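Local coordinates for protein Pcdhgc3 (Mus musculus, PDB 4ZI8) that probably mediates calcium-dependent, homophilic cell adhesion and may help set up specific neuronal connections, this chain being its first three extracellular cadherin repeats, at residues I23-L28 against A111-Q116; G128-E133 against A216-R221; E168-R173 against L186-A191; L307-I312 against K327-V332. All coordinates share one frame; numbering follows the deposited sequence.

Contact 1: residues I23-L28 against A111-Q116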
loop_
_atom_site.group_PDB
_atom_site.type_symbol
_atom_site.label_atom_id
_atom_site.label_comp_id
_atom_site.label_asym_id
_atom_site.label_seq_id
_atom_site.Cartn_x
_atom_site.Cartn_y
_atom_site.Cartn_z
ATOM N N ILE B 23 -39.152 20.397 42.816
ATOM C CA ILE B 23 -39.590 21.034 41.588
ATOM C C ILE B 23 -38.693 20.478 40.468
ATOM O O ILE B 23 -37.700 21.083 40.071
ATOM C CB ILE B 23 -39.510 22.568 41.662
ATOM C CG1 ILE B 23 -40.124 23.089 42.976
ATOM C CG2 ILE B 23 -40.227 23.179 40.473
ATOM C CD1 ILE B 23 -41.562 22.618 43.185
ATOM N N HIS B 24 -39.055 19.291 40.016
ATOM C CA HIS B 24 -38.224 18.475 39.113
ATOM C C HIS B 24 -39.111 17.952 38.034
ATOM O O HIS B 24 -40.068 17.243 38.340
ATOM C CB HIS B 24 -37.581 17.309 39.856
ATOM C CG HIS B 24 -36.827 16.365 38.968
ATOM N ND1 HIS B 24 -35.450 16.372 38.887
ATOM C CD2 HIS B 24 -37.250 15.404 38.112
ATOM C CE1 HIS B 24 -35.056 15.443 38.026
ATOM N NE2 HIS B 24 -36.130 14.838 37.548
ATOM N N TYR B 25 -38.833 18.319 36.789
ATOM C CA TYR B 25 -39.658 17.890 35.667
ATOM C C TYR B 25 -38.760 17.271 34.599
ATOM O O TYR B 25 -37.572 17.526 34.582
ATOM C CB TYR B 25 -40.429 19.059 35.074
ATOM C CG TYR B 25 -41.264 19.816 36.091
ATOM C CD1 TYR B 25 -42.427 19.277 36.596
ATOM C CD2 TYR B 25 -40.876 21.061 36.533
ATOM C CE1 TYR B 25 -43.203 19.981 37.531
ATOM C CE2 TYR B 25 -41.640 21.776 37.458
ATOM C CZ TYR B 25 -42.795 21.231 37.951
ATOM O OH TYR B 25 -43.531 21.947 38.872
ATOM N N GLU B 26 -39.354 16.477 33.718
ATOM C CA GLU B 26 -38.613 15.781 32.658
ATOM C C GLU B 26 -39.419 15.947 31.409
ATOM O O GLU B 26 -40.601 15.614 31.390
ATOM C CB GLU B 26 -38.427 14.297 32.984
ATOM C CG GLU B 26 -37.856 14.062 34.381
ATOM C CD GLU B 26 -37.307 12.665 34.594
ATOM O OE1 GLU B 26 -37.750 11.723 33.893
ATOM O OE2 GLU B 26 -36.426 12.521 35.475
ATOM N N ILE B 27 -38.806 16.508 30.373
ATOM C CA ILE B 27 -39.512 16.725 29.120
ATOM C C ILE B 27 -38.613 16.328 27.958
ATOM O O ILE B 27 -37.398 16.275 28.112
ATOM C CB ILE B 27 -39.947 18.205 28.942
ATOM C CG1 ILE B 27 -38.739 19.125 28.869
ATOM C CG2 ILE B 27 -40.828 18.669 30.129
ATOM C CD1 ILE B 27 -39.127 20.582 28.430
ATOM N N LEU B 28 -39.217 16.069 26.806
ATOM C CA LEU B 28 -38.456 15.884 25.582
ATOM C C LEU B 28 -37.806 17.174 25.130
ATOM O O LEU B 28 -38.415 18.260 25.246
ATOM C CB LEU B 28 -39.370 15.369 24.468
ATOM C CG LEU B 28 -40.032 14.004 24.622
ATOM C CD1 LEU B 28 -40.897 13.696 23.390
ATOM C CD2 LEU B 28 -38.981 12.923 24.862
ATOM N N ALA B 111 -35.261 24.840 40.931
ATOM C CA ALA B 111 -36.057 23.987 40.075
ATOM C C ALA B 111 -35.138 23.332 39.039
ATOM O O ALA B 111 -34.029 23.819 38.764
ATOM C CB ALA B 111 -37.141 24.770 39.404
ATOM N N GLU B 112 -35.583 22.235 38.460
ATOM C CA GLU B 112 -34.750 21.580 37.459
ATOM C C GLU B 112 -35.588 20.787 36.481
ATOM O O GLU B 112 -36.656 20.262 36.820
ATOM C CB GLU B 112 -33.690 20.699 38.124
ATOM C CG GLU B 112 -34.205 19.521 38.863
ATOM C CD GLU B 112 -33.139 18.863 39.740
ATOM O OE1 GLU B 112 -32.176 19.533 40.175
ATOM O OE2 GLU B 112 -33.282 17.661 40.009
ATOM N N VAL B 113 -35.110 20.754 35.230
ATOM C CA VAL B 113 -35.859 20.149 34.134
ATOM C C VAL B 113 -34.889 19.231 33.421
ATOM O O VAL B 113 -33.822 19.679 32.975
ATOM C CB VAL B 113 -36.456 21.204 33.165
ATOM C CG1 VAL B 113 -37.170 20.532 32.005
ATOM C CG2 VAL B 113 -37.433 22.117 33.892
ATOM N N VAL B 114 -35.205 17.938 33.413
ATOM C CA VAL B 114 -34.441 16.962 32.636
ATOM C C VAL B 114 -34.842 17.090 31.169
ATOM O O VAL B 114 -36.037 17.095 30.832
ATOM C CB VAL B 114 -34.672 15.528 33.122
ATOM C CG1 VAL B 114 -33.884 14.528 32.226
ATOM C CG2 VAL B 114 -34.283 15.393 34.603
ATOM N N VAL B 115 -33.847 17.233 30.295
ATOM C CA VAL B 115 -34.115 17.379 28.872
ATOM C C VAL B 115 -33.745 16.066 28.183
ATOM O O VAL B 115 -32.569 15.672 28.133
ATOM C CB VAL B 115 -33.355 18.566 28.285
ATOM C CG1 VAL B 115 -33.588 18.670 26.772
ATOM C CG2 VAL B 115 -33.790 19.876 28.998
ATOM N N GLN B 116 -34.769 15.354 27.729
ATOM C CA GLN B 116 -34.598 14.015 27.182
ATOM C C GLN B 116 -34.313 14.041 25.687
ATOM O O GLN B 116 -34.922 14.809 24.959
ATOM C CB GLN B 116 -35.840 13.178 27.454
ATOM C CG GLN B 116 -36.141 13.040 28.964
ATOM C CD GLN B 116 -37.532 12.510 29.247
ATOM O OE1 GLN B 116 -38.465 12.713 28.458
ATOM N NE2 GLN B 116 -37.689 11.844 30.391
#
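Residues 23-28 and 111-116 run parallel, His24 beside Glu112 and Leu28 beside Gln116, zipped by five backbone hydrogen bonds from Glu112 N to Ile23 O at one end to Gln116 N to Ile27 O at the other. This is the parallel pairing of first and last strands in the Greek-key sandwich of the first cadherin repeat. On the outer face the His24 imidazole bridges two carboxylates, each met in the ring plane through an anti lone pair. ND1 gives its proton to Glu112 OE2 across the strands (2.8 Å), and NE2 reaches Glu26 OE2 on its own strand at 3.1 Å, almost straight at 172°. His24 CG stands anti to the backbone N (chi1 174°), which brings the ring up to Val114, whose CG2 lies 3.5 Å from His24 CE1. The flanking acids probably favour a positively charged imidazole. A leucine here would probably leave both carboxylates without their N-H donors and Glu26 freer to swing. On the other face Ile27 CG1 packs on Val113 CG1 at 3.8 Å. Strand 24-28 is an edge strand of its sheet within this chain; strand 95-102 flanks 111-116. Tyr25 and Ile27 face strand 75-78 across the sandwich, and Tyr25 OH bonds Asp43 of helix 40-44.

Contact 2: residues G128-E133 against A216-R221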
loop_
_atom_site.group_PDB
_atom_site.type_symbol
_atom_site.label_atom_id
_atom_site.label_comp_id
_atom_site.label_asym_id
_atom_site.label_seq_id
_atom_site.Cartn_x
_atom_site.Cartn_y
_atom_site.Cartn_z
ATOM N N GLY B 128 -17.637 14.895 1.968
ATOM C CA GLY B 128 -18.664 14.415 1.064
ATOM C C GLY B 128 -18.222 13.221 0.240
ATOM O O GLY B 128 -19.018 12.666 -0.513
ATOM N N GLU B 129 -16.953 12.830 0.348
ATOM C CA GLU B 129 -16.474 11.693 -0.418
ATOM C C GLU B 129 -15.123 11.230 0.073
ATOM O O GLU B 129 -14.363 11.970 0.700
ATOM C CB GLU B 129 -16.370 12.028 -1.921
ATOM C CG GLU B 129 -15.554 13.275 -2.246
ATOM C CD GLU B 129 -15.045 13.298 -3.687
ATOM O OE1 GLU B 129 -15.704 12.728 -4.590
ATOM O OE2 GLU B 129 -13.958 13.870 -3.910
ATOM N N MET B 130 -14.813 10.004 -0.275
ATOM C CA MET B 130 -13.529 9.449 0.060
ATOM C C MET B 130 -12.895 8.733 -1.140
ATOM O O MET B 130 -13.585 8.012 -1.845
ATOM C CB MET B 130 -13.720 8.496 1.223
ATOM C CG MET B 130 -12.483 7.827 1.618
ATOM S SD MET B 130 -12.784 6.783 3.039
ATOM C CE MET B 130 -11.071 6.250 3.195
ATOM N N LYS B 131 -11.596 8.917 -1.361
ATOM C CA LYS B 131 -10.880 8.174 -2.404
ATOM C C LYS B 131 -9.805 7.268 -1.808
ATOM O O LYS B 131 -9.133 7.639 -0.857
ATOM C CB LYS B 131 -10.246 9.138 -3.406
ATOM C CG LYS B 131 -9.324 10.142 -2.748
ATOM C CD LYS B 131 -8.631 11.073 -3.732
ATOM C CE LYS B 131 -7.709 12.046 -2.992
ATOM N NZ LYS B 131 -6.800 12.789 -3.912
ATOM N N LEU B 132 -9.659 6.067 -2.357
ATOM C CA LEU B 132 -8.549 5.198 -2.016
ATOM C C LEU B 132 -7.857 4.757 -3.303
ATOM O O LEU B 132 -8.533 4.441 -4.278
ATOM C CB LEU B 132 -9.010 3.966 -1.251
ATOM C CG LEU B 132 -9.721 4.149 0.077
ATOM C CD1 LEU B 132 -10.428 2.869 0.431
ATOM C CD2 LEU B 132 -8.681 4.481 1.127
ATOM N N GLU B 133 -6.532 4.733 -3.318
ATOM C CA GLU B 133 -5.817 4.135 -4.445
ATOM C C GLU B 133 -5.259 2.814 -3.962
ATOM O O GLU B 133 -4.507 2.774 -2.996
ATOM C CB GLU B 133 -4.712 5.041 -4.961
ATOM C CG GLU B 133 -5.216 6.417 -5.346
ATOM C CD GLU B 133 -4.195 7.253 -6.101
ATOM O OE1 GLU B 133 -4.598 8.316 -6.619
ATOM O OE2 GLU B 133 -3.002 6.859 -6.183
ATOM N N ALA B 216 -26.525 8.367 7.020
ATOM C CA ALA B 216 -25.751 9.221 6.140
ATOM C C ALA B 216 -24.999 8.285 5.191
ATOM O O ALA B 216 -24.757 7.127 5.531
ATOM C CB ALA B 216 -24.770 10.095 6.928
ATOM N N THR B 217 -24.607 8.806 4.035
ATOM C CA THR B 217 -23.823 8.036 3.081
ATOM C C THR B 217 -22.500 8.698 2.751
ATOM O O THR B 217 -22.366 9.940 2.755
ATOM C CB THR B 217 -24.590 7.819 1.788
ATOM O OG1 THR B 217 -25.097 9.075 1.334
ATOM C CG2 THR B 217 -25.748 6.883 2.023
ATOM N N LEU B 218 -21.523 7.864 2.403
ATOM C CA LEU B 218 -20.245 8.358 1.978
ATOM C C LEU B 218 -19.839 7.621 0.688
ATOM O O LEU B 218 -19.590 6.431 0.727
ATOM C CB LEU B 218 -19.212 8.157 3.079
ATOM C CG LEU B 218 -17.790 8.641 2.801
ATOM C CD1 LEU B 218 -17.702 10.136 2.699
ATOM C CD2 LEU B 218 -16.851 8.134 3.861
ATOM N N PRO B 219 -19.824 8.322 -0.451
ATOM C CA PRO B 219 -19.261 7.719 -1.674
ATOM C C PRO B 219 -17.802 7.372 -1.491
ATOM O O PRO B 219 -17.016 8.236 -1.078
ATOM C CB PRO B 219 -19.388 8.821 -2.736
ATOM C CG PRO B 219 -20.284 9.836 -2.139
ATOM C CD PRO B 219 -20.203 9.724 -0.640
ATOM N N ILE B 220 -17.447 6.141 -1.815
ATOM C CA ILE B 220 -16.061 5.711 -1.810
ATOM C C ILE B 220 -15.639 5.381 -3.226
ATOM O O ILE B 220 -16.164 4.448 -3.843
ATOM C CB ILE B 220 -15.878 4.488 -0.911
ATOM C CG1 ILE B 220 -16.337 4.834 0.516
ATOM C CG2 ILE B 220 -14.438 4.009 -0.934
ATOM C CD1 ILE B 220 -16.538 3.608 1.335
ATOM N N ARG B 221 -14.712 6.148 -3.763
ATOM C CA ARG B 221 -14.247 5.830 -5.087
ATOM C C ARG B 221 -12.846 5.209 -5.016
ATOM O O ARG B 221 -11.878 5.830 -4.582
ATOM C CB ARG B 221 -14.315 7.065 -5.994
ATOM C CG ARG B 221 -13.315 8.153 -5.783
ATOM C CD ARG B 221 -13.461 9.222 -6.867
ATOM N NE ARG B 221 -12.296 10.096 -6.899
ATOM C CZ ARG B 221 -12.116 11.135 -6.088
ATOM N NH1 ARG B 221 -11.016 11.875 -6.181
ATOM N NH2 ARG B 221 -13.039 11.434 -5.178
#
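Glu129 and Arg221 join their charges across the parallel pairing of a first and a last strand, the arrangement that closes the Greek-key beta sandwich of a cadherin repeat, here the second. Three backbone bonds set the pairing: Met130 N to Pro219 O, Arg221 N to Met130 O, and Leu132 N to Arg221 O, the last longer at 3.2 Å with its donor tilted from the carbonyl plane. Arg221 leaves its backbone with CG wedged between N and the carbonyl carbon (chi1 73°), a turn that lays the chain beside Lys131, both pointing the same way. From CB the chain climbs to CG, which passes Lys131 CB at 4.0 Å and Met130 O at 3.9 Å, and then runs extended to NE. CZ comes to rest beneath Lys131 CB, which sits 3.8 Å above the centre of the guanidinium plane. NH1 meets the aliphatic part of the lysine, 3.5 Å from Lys131 CD. NH2 ends the path in a salt bridge to Glu129, whose carboxylate plane is turned 32° from the guanidinium. On the inner face, Leu218 CD2 touches Met130 CB, and Ile220 packs on Leu202 and Leu204 of strand 199-208. Both carboxylate oxygens of Glu129 lie close to Arg221 NH2, OE2 at 2.9 Å and OE1 at 3.0 Å.

Contact 3: residues E168-R173 against L186-A191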
loop_
_atom_site.group_PDB
_atom_site.type_symbol
_atom_site.label_atom_id
_atom_site.label_comp_id
_atom_site.label_asym_id
_atom_site.label_seq_id
_atom_site.Cartn_x
_atom_site.Cartn_y
_atom_site.Cartn_z
ATOM N N GLU B 168 -18.170 -6.909 -5.257
ATOM C CA GLU B 168 -17.581 -8.239 -5.347
ATOM C C GLU B 168 -16.182 -8.356 -4.743
ATOM O O GLU B 168 -15.612 -9.445 -4.771
ATOM C CB GLU B 168 -17.559 -8.715 -6.804
ATOM C CG GLU B 168 -16.509 -8.098 -7.648
ATOM C CD GLU B 168 -16.438 -8.720 -9.058
ATOM O OE1 GLU B 168 -16.947 -8.094 -10.016
ATOM O OE2 GLU B 168 -15.874 -9.832 -9.200
ATOM N N TYR B 169 -15.634 -7.283 -4.174
ATOM C CA TYR B 169 -14.246 -7.316 -3.700
ATOM C C TYR B 169 -14.041 -7.147 -2.197
ATOM O O TYR B 169 -13.067 -7.683 -1.634
ATOM C CB TYR B 169 -13.425 -6.225 -4.376
ATOM C CG TYR B 169 -13.449 -6.262 -5.889
ATOM C CD1 TYR B 169 -12.655 -7.160 -6.606
ATOM C CD2 TYR B 169 -14.259 -5.388 -6.592
ATOM C CE1 TYR B 169 -12.685 -7.179 -7.979
ATOM C CE2 TYR B 169 -14.295 -5.400 -7.953
ATOM C CZ TYR B 169 -13.514 -6.291 -8.646
ATOM O OH TYR B 169 -13.584 -6.272 -10.016
ATOM N N PHE B 170 -14.918 -6.367 -1.572
ATOM C CA PHE B 170 -14.720 -5.901 -0.198
ATOM C C PHE B 170 -15.843 -6.318 0.753
ATOM O O PHE B 170 -17.035 -6.154 0.448
ATOM C CB PHE B 170 -14.624 -4.379 -0.172
ATOM C CG PHE B 170 -13.459 -3.806 -0.936
ATOM C CD1 PHE B 170 -12.195 -3.773 -0.374
ATOM C CD2 PHE B 170 -13.643 -3.257 -2.188
ATOM C CE1 PHE B 170 -11.136 -3.232 -1.050
ATOM C CE2 PHE B 170 -12.583 -2.726 -2.881
ATOM C CZ PHE B 170 -11.326 -2.702 -2.304
ATOM N N ALA B 171 -15.476 -6.842 1.917
ATOM C CA ALA B 171 -16.439 -6.939 3.018
ATOM C C ALA B 171 -16.243 -5.737 3.937
ATOM O O ALA B 171 -15.250 -5.012 3.811
ATOM C CB ALA B 171 -16.285 -8.246 3.785
ATOM N N LEU B 172 -17.199 -5.512 4.836
ATOM C CA LEU B 172 -17.121 -4.410 5.799
ATOM C C LEU B 172 -16.949 -4.946 7.203
ATOM O O LEU B 172 -17.624 -5.898 7.584
ATOM C CB LEU B 172 -18.375 -3.540 5.745
ATOM C CG LEU B 172 -18.200 -2.134 6.344
ATOM C CD1 LEU B 172 -17.259 -1.314 5.466
ATOM C CD2 LEU B 172 -19.537 -1.397 6.514
ATOM N N ARG B 173 -16.049 -4.353 7.981
ATOM C CA ARG B 173 -16.052 -4.597 9.433
ATOM C C ARG B 173 -16.354 -3.334 10.189
ATOM O O ARG B 173 -15.923 -2.266 9.787
ATOM C CB ARG B 173 -14.726 -5.151 9.904
ATOM C CG ARG B 173 -14.440 -6.414 9.227
ATOM C CD ARG B 173 -13.308 -7.121 9.846
ATOM N NE ARG B 173 -13.169 -8.410 9.185
ATOM C CZ ARG B 173 -12.163 -9.241 9.412
ATOM N NH1 ARG B 173 -11.218 -8.900 10.279
ATOM N NH2 ARG B 173 -12.110 -10.403 8.782
ATOM N N LEU B 186 -12.894 -1.322 5.157
ATOM C CA LEU B 186 -13.027 -2.316 4.104
ATOM C C LEU B 186 -12.078 -3.450 4.380
ATOM O O LEU B 186 -10.974 -3.233 4.868
ATOM C CB LEU B 186 -12.704 -1.751 2.732
ATOM C CG LEU B 186 -13.525 -0.581 2.249
ATOM C CD1 LEU B 186 -12.893 -0.177 0.939
ATOM C CD2 LEU B 186 -14.963 -0.984 2.050
ATOM N N VAL B 187 -12.498 -4.662 4.054
ATOM C CA VAL B 187 -11.588 -5.786 4.076
ATOM C C VAL B 187 -11.543 -6.347 2.678
ATOM O O VAL B 187 -12.584 -6.726 2.126
ATOM C CB VAL B 187 -12.035 -6.872 5.045
ATOM C CG1 VAL B 187 -11.081 -8.064 4.968
ATOM C CG2 VAL B 187 -12.122 -6.301 6.458
ATOM N N LEU B 188 -10.346 -6.423 2.107
ATOM C CA LEU B 188 -10.214 -6.922 0.736
ATOM C C LEU B 188 -10.397 -8.431 0.750
ATOM O O LEU B 188 -9.580 -9.156 1.315
ATOM C CB LEU B 188 -8.869 -6.522 0.156
ATOM C CG LEU B 188 -8.670 -6.911 -1.313
ATOM C CD1 LEU B 188 -9.592 -6.068 -2.208
ATOM C CD2 LEU B 188 -7.211 -6.747 -1.700
ATOM N N GLU B 189 -11.496 -8.898 0.155
ATOM C CA GLU B 189 -11.886 -10.307 0.211
ATOM C C GLU B 189 -11.506 -11.070 -1.054
ATOM O O GLU B 189 -11.191 -12.251 -0.993
ATOM C CB GLU B 189 -13.392 -10.431 0.438
ATOM C CG GLU B 189 -13.842 -9.825 1.713
ATOM C CD GLU B 189 -14.224 -10.866 2.703
ATOM O OE1 GLU B 189 -14.624 -11.963 2.261
ATOM O OE2 GLU B 189 -14.118 -10.603 3.918
ATOM N N ARG B 190 -11.565 -10.387 -2.196
ATOM C CA ARG B 190 -11.123 -10.934 -3.471
ATOM C C ARG B 190 -10.185 -9.918 -4.103
ATOM O O ARG B 190 -10.447 -8.723 -4.065
ATOM C CB ARG B 190 -12.325 -11.246 -4.380
ATOM C CG ARG B 190 -13.416 -12.099 -3.673
ATOM C CD ARG B 190 -14.608 -12.498 -4.559
ATOM N NE ARG B 190 -14.236 -12.979 -5.898
ATOM C CZ ARG B 190 -14.400 -12.273 -7.007
ATOM N NH1 ARG B 190 -14.923 -11.059 -6.951
ATOM N NH2 ARG B 190 -14.056 -12.780 -8.167
ATOM N N ALA B 191 -9.079 -10.388 -4.650
ATOM C CA ALA B 191 -8.090 -9.526 -5.299
ATOM C C ALA B 191 -8.712 -8.598 -6.328
ATOM O O ALA B 191 -9.632 -8.999 -7.053
ATOM C CB ALA B 191 -7.033 -10.365 -5.961
#
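Glu168 and Arg190 hold the open end of an antiparallel hairpin together, with two acceptors of the glutamate sharing one nitrogen. Arg190 NH1 donates to Glu168 OE2 at 2.7 Å, on its anti lone pair, and to the backbone Glu168 O at 2.8 Å, where the donor stands above the carbonyl plane. Both acceptors lie near the guanidinium plane, and the carboxylate is nearly coplanar with it, 16° apart. A bend at chi3 (45°) takes the Arg190 chain past Glu168 O and turns NH1 back to it. Glu168 OE1 has its own mate, a salt bridge to Arg196, so a glutamine here would probably weaken the hold on both arginines by removing the charge they share. Tyr169 O is gripped twice, by Glu189 N at 2.7 Å and by Arg190 N at 3.1 Å, as the second strand ends. Further along, Ala171 and Val187 form a hydrogen-bonded pair, each N reaching the other's O. Glu168 CG lies over one face of the Tyr169 ring, whose hydroxyl is bonded to Glu197. Leu186 CD1 sits over a face of the Phe170 ring in a CH-pi contact, 4.0 Å from the centroid, and Leu188 CD1 presses on Phe170 CE1. The hairpin lies in a three-stranded sheet of the second cadherin repeat, where strand 143-145 flanks 182-188. Phe170, Leu172 and Leu186 pack against strand 199-208 of the facing sheet.

Contact 4: residues L307-I312 against K327-V332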
loop_
_atom_site.group_PDB
_atom_site.type_symbol
_atom_site.label_atom_id
_atom_site.label_comp_id
_atom_site.label_asym_id
_atom_site.label_seq_id
_atom_site.Cartn_x
_atom_site.Cartn_y
_atom_site.Cartn_z
ATOM N N LEU B 307 20.935 -20.069 -43.974
ATOM C CA LEU B 307 19.816 -19.871 -43.082
ATOM C C LEU B 307 20.300 -19.257 -41.773
ATOM O O LEU B 307 21.228 -19.775 -41.157
ATOM C CB LEU B 307 19.102 -21.198 -42.820
ATOM C CG LEU B 307 17.961 -21.130 -41.790
ATOM C CD1 LEU B 307 16.809 -20.209 -42.225
ATOM C CD2 LEU B 307 17.436 -22.521 -41.442
ATOM N N HIS B 308 19.676 -18.158 -41.362
ATOM C CA HIS B 308 19.979 -17.544 -40.071
ATOM C C HIS B 308 18.782 -17.711 -39.140
ATOM O O HIS B 308 17.642 -17.497 -39.565
ATOM C CB HIS B 308 20.330 -16.059 -40.246
ATOM C CG HIS B 308 21.518 -15.819 -41.127
ATOM N ND1 HIS B 308 22.817 -15.883 -40.665
ATOM C CD2 HIS B 308 21.602 -15.529 -42.450
ATOM C CE1 HIS B 308 23.650 -15.657 -41.670
ATOM N NE2 HIS B 308 22.936 -15.428 -42.758
ATOM N N GLU B 309 19.034 -18.138 -37.901
ATOM C CA GLU B 309 18.005 -18.230 -36.866
ATOM C C GLU B 309 18.170 -17.094 -35.875
ATOM O O GLU B 309 19.158 -17.046 -35.167
ATOM C CB GLU B 309 18.087 -19.543 -36.097
ATOM C CG GLU B 309 17.707 -20.768 -36.855
ATOM C CD GLU B 309 17.285 -21.908 -35.928
ATOM O OE1 GLU B 309 16.618 -21.631 -34.889
ATOM O OE2 GLU B 309 17.625 -23.075 -36.248
ATOM N N ILE B 310 17.212 -16.196 -35.810
ATOM C CA ILE B 310 17.341 -15.044 -34.944
ATOM C C ILE B 310 16.264 -15.051 -33.864
ATOM O O ILE B 310 15.078 -15.098 -34.168
ATOM C CB ILE B 310 17.215 -13.754 -35.725
ATOM C CG1 ILE B 310 18.239 -13.733 -36.854
ATOM C CG2 ILE B 310 17.363 -12.551 -34.800
ATOM C CD1 ILE B 310 17.756 -12.875 -37.951
ATOM N N TYR B 311 16.666 -14.987 -32.611
ATOM C CA TYR B 311 15.678 -14.959 -31.549
ATOM C C TYR B 311 15.507 -13.526 -31.073
ATOM O O TYR B 311 16.484 -12.787 -30.884
ATOM C CB TYR B 311 16.064 -15.862 -30.381
ATOM C CG TYR B 311 15.996 -17.330 -30.681
ATOM C CD1 TYR B 311 16.998 -17.950 -31.406
ATOM C CD2 TYR B 311 14.947 -18.101 -30.219
ATOM C CE1 TYR B 311 16.959 -19.304 -31.674
ATOM C CE2 TYR B 311 14.897 -19.459 -30.478
ATOM C CZ TYR B 311 15.906 -20.053 -31.209
ATOM O OH TYR B 311 15.876 -21.403 -31.483
ATOM N N ILE B 312 14.263 -13.127 -30.920
ATOM C CA ILE B 312 13.983 -11.765 -30.528
ATOM C C ILE B 312 13.185 -11.812 -29.217
ATOM O O ILE B 312 12.364 -12.701 -29.004
ATOM C CB ILE B 312 13.236 -11.024 -31.637
ATOM C CG1 ILE B 312 14.171 -10.861 -32.858
ATOM C CG2 ILE B 312 12.719 -9.661 -31.150
ATOM C CD1 ILE B 312 13.547 -10.122 -34.015
ATOM N N LYS B 327 11.069 -16.351 -32.783
ATOM C CA LYS B 327 12.179 -16.737 -33.631
ATOM C C LYS B 327 11.923 -16.272 -35.052
ATOM O O LYS B 327 10.819 -16.424 -35.565
ATOM C CB LYS B 327 12.365 -18.252 -33.582
ATOM C CG LYS B 327 13.515 -18.775 -34.400
ATOM C CD LYS B 327 13.699 -20.260 -34.138
ATOM C CE LYS B 327 12.464 -20.851 -33.526
ATOM N NZ LYS B 327 12.396 -22.327 -33.717
ATOM N N VAL B 328 12.936 -15.694 -35.683
ATOM C CA VAL B 328 12.855 -15.338 -37.084
ATOM C C VAL B 328 13.817 -16.226 -37.865
ATOM O O VAL B 328 15.000 -16.265 -37.561
ATOM C CB VAL B 328 13.228 -13.877 -37.321
ATOM C CG1 VAL B 328 12.910 -13.494 -38.758
ATOM C CG2 VAL B 328 12.482 -13.002 -36.330
ATOM N N LEU B 329 13.293 -16.968 -38.831
ATOM C CA LEU B 329 14.110 -17.781 -39.725
ATOM C C LEU B 329 14.357 -16.986 -40.986
ATOM O O LEU B 329 13.430 -16.733 -41.743
ATOM C CB LEU B 329 13.414 -19.091 -40.058
ATOM C CG LEU B 329 13.244 -20.039 -38.878
ATOM C CD1 LEU B 329 12.426 -21.276 -39.265
ATOM C CD2 LEU B 329 14.617 -20.442 -38.402
ATOM N N VAL B 330 15.599 -16.571 -41.198
ATOM C CA VAL B 330 15.961 -15.807 -42.399
ATOM C C VAL B 330 16.686 -16.724 -43.381
ATOM O O VAL B 330 17.828 -17.136 -43.143
ATOM C CB VAL B 330 16.861 -14.601 -42.085
ATOM C CG1 VAL B 330 17.226 -13.853 -43.372
ATOM C CG2 VAL B 330 16.172 -13.674 -41.111
ATOM N N GLU B 331 15.986 -17.068 -44.451
ATOM C CA GLU B 331 16.542 -17.878 -45.531
ATOM C C GLU B 331 17.222 -16.971 -46.546
ATOM O O GLU B 331 16.608 -16.052 -47.076
ATOM C CB GLU B 331 15.461 -18.716 -46.208
ATOM C CG GLU B 331 16.001 -19.539 -47.378
ATOM C CD GLU B 331 14.913 -20.274 -48.150
ATOM O OE1 GLU B 331 13.755 -20.292 -47.668
ATOM O OE2 GLU B 331 15.225 -20.832 -49.233
ATOM N N VAL B 332 18.501 -17.211 -46.778
ATOM C CA VAL B 332 19.262 -16.456 -47.762
ATOM C C VAL B 332 19.078 -17.055 -49.152
ATOM O O VAL B 332 19.298 -18.256 -49.344
ATOM C CB VAL B 332 20.760 -16.446 -47.428
ATOM C CG1 VAL B 332 21.504 -15.596 -48.431
ATOM C CG2 VAL B 332 20.989 -15.953 -45.996
#
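Tyr311 and Lys327 stand side by side, pointing the same way from a non-hydrogen-bonded residue pair of two antiparallel strands. The lysine methylenes run over one face of the phenol: CG lies 4.2 Å from the centroid of the Tyr311 ring, 12° off its normal, a CH-pi contact. With CG anti to the backbone N (chi1 -179°) the Lys327 chain rises beside the ring, and a near-eclipsed chi3 of 18° bends it beyond CD. Glu309, two residues before Tyr311, also runs alongside the lysine, its OE1 3.3 Å from Lys327 CD; the ammonium stays at 4.4 Å from that oxygen, beyond a salt bridge, so the attraction is probably modest. Glu309 also lies beside Leu329, pointing the same way, CG touching Leu329 CD2 at 3.5 Å, while Leu307 lays its CD1 over the backbone carbonyl of Val330.

On the buried face the side chains cross at a slant instead. Ile310 CD1 meets Val330 CG2 at 3.6 Å, and Ile312 CD1 meets Val328 CG2. The edge of the His308 imidazole is turned to Val332, with CD2 3.6 Å from Val332 CG2. Between the faces, the hydrogen-bonded pairs His308 with Val330 and Ile310 with Val328 each exchange two N-H to O bonds. Strand 238-244 flanks 327-332, strand 252-259 lies across the core, and Tyr311 packs on Leu91 of the second subunit. This is the hairpin of the last two strands of the Greek-key sandwich in a cadherin repeat, here the third.

How the contacts relate
From the N terminus, contact 1 pairs the first-repeat strands 24-28 and 107-116, closing a loop of 82 residues. The chain then passes the calcium sites between the first and second repeats. Contact 2 closes an equally long loop in the second repeat by joining strands 130-135 and 215-225, and contact 3, a hairpin in the facing sheet, is nested inside it. Leu132 CD1 and Leu186 CD1 meet across that sandwich at 4.0 Å. Beyond the next calcium cluster, contact 4 closes a short hairpin in the third repeat. No contacts cross; contacts 1 and 4 lie about 96 Å apart between centres, on opposite sides of the chain's centre.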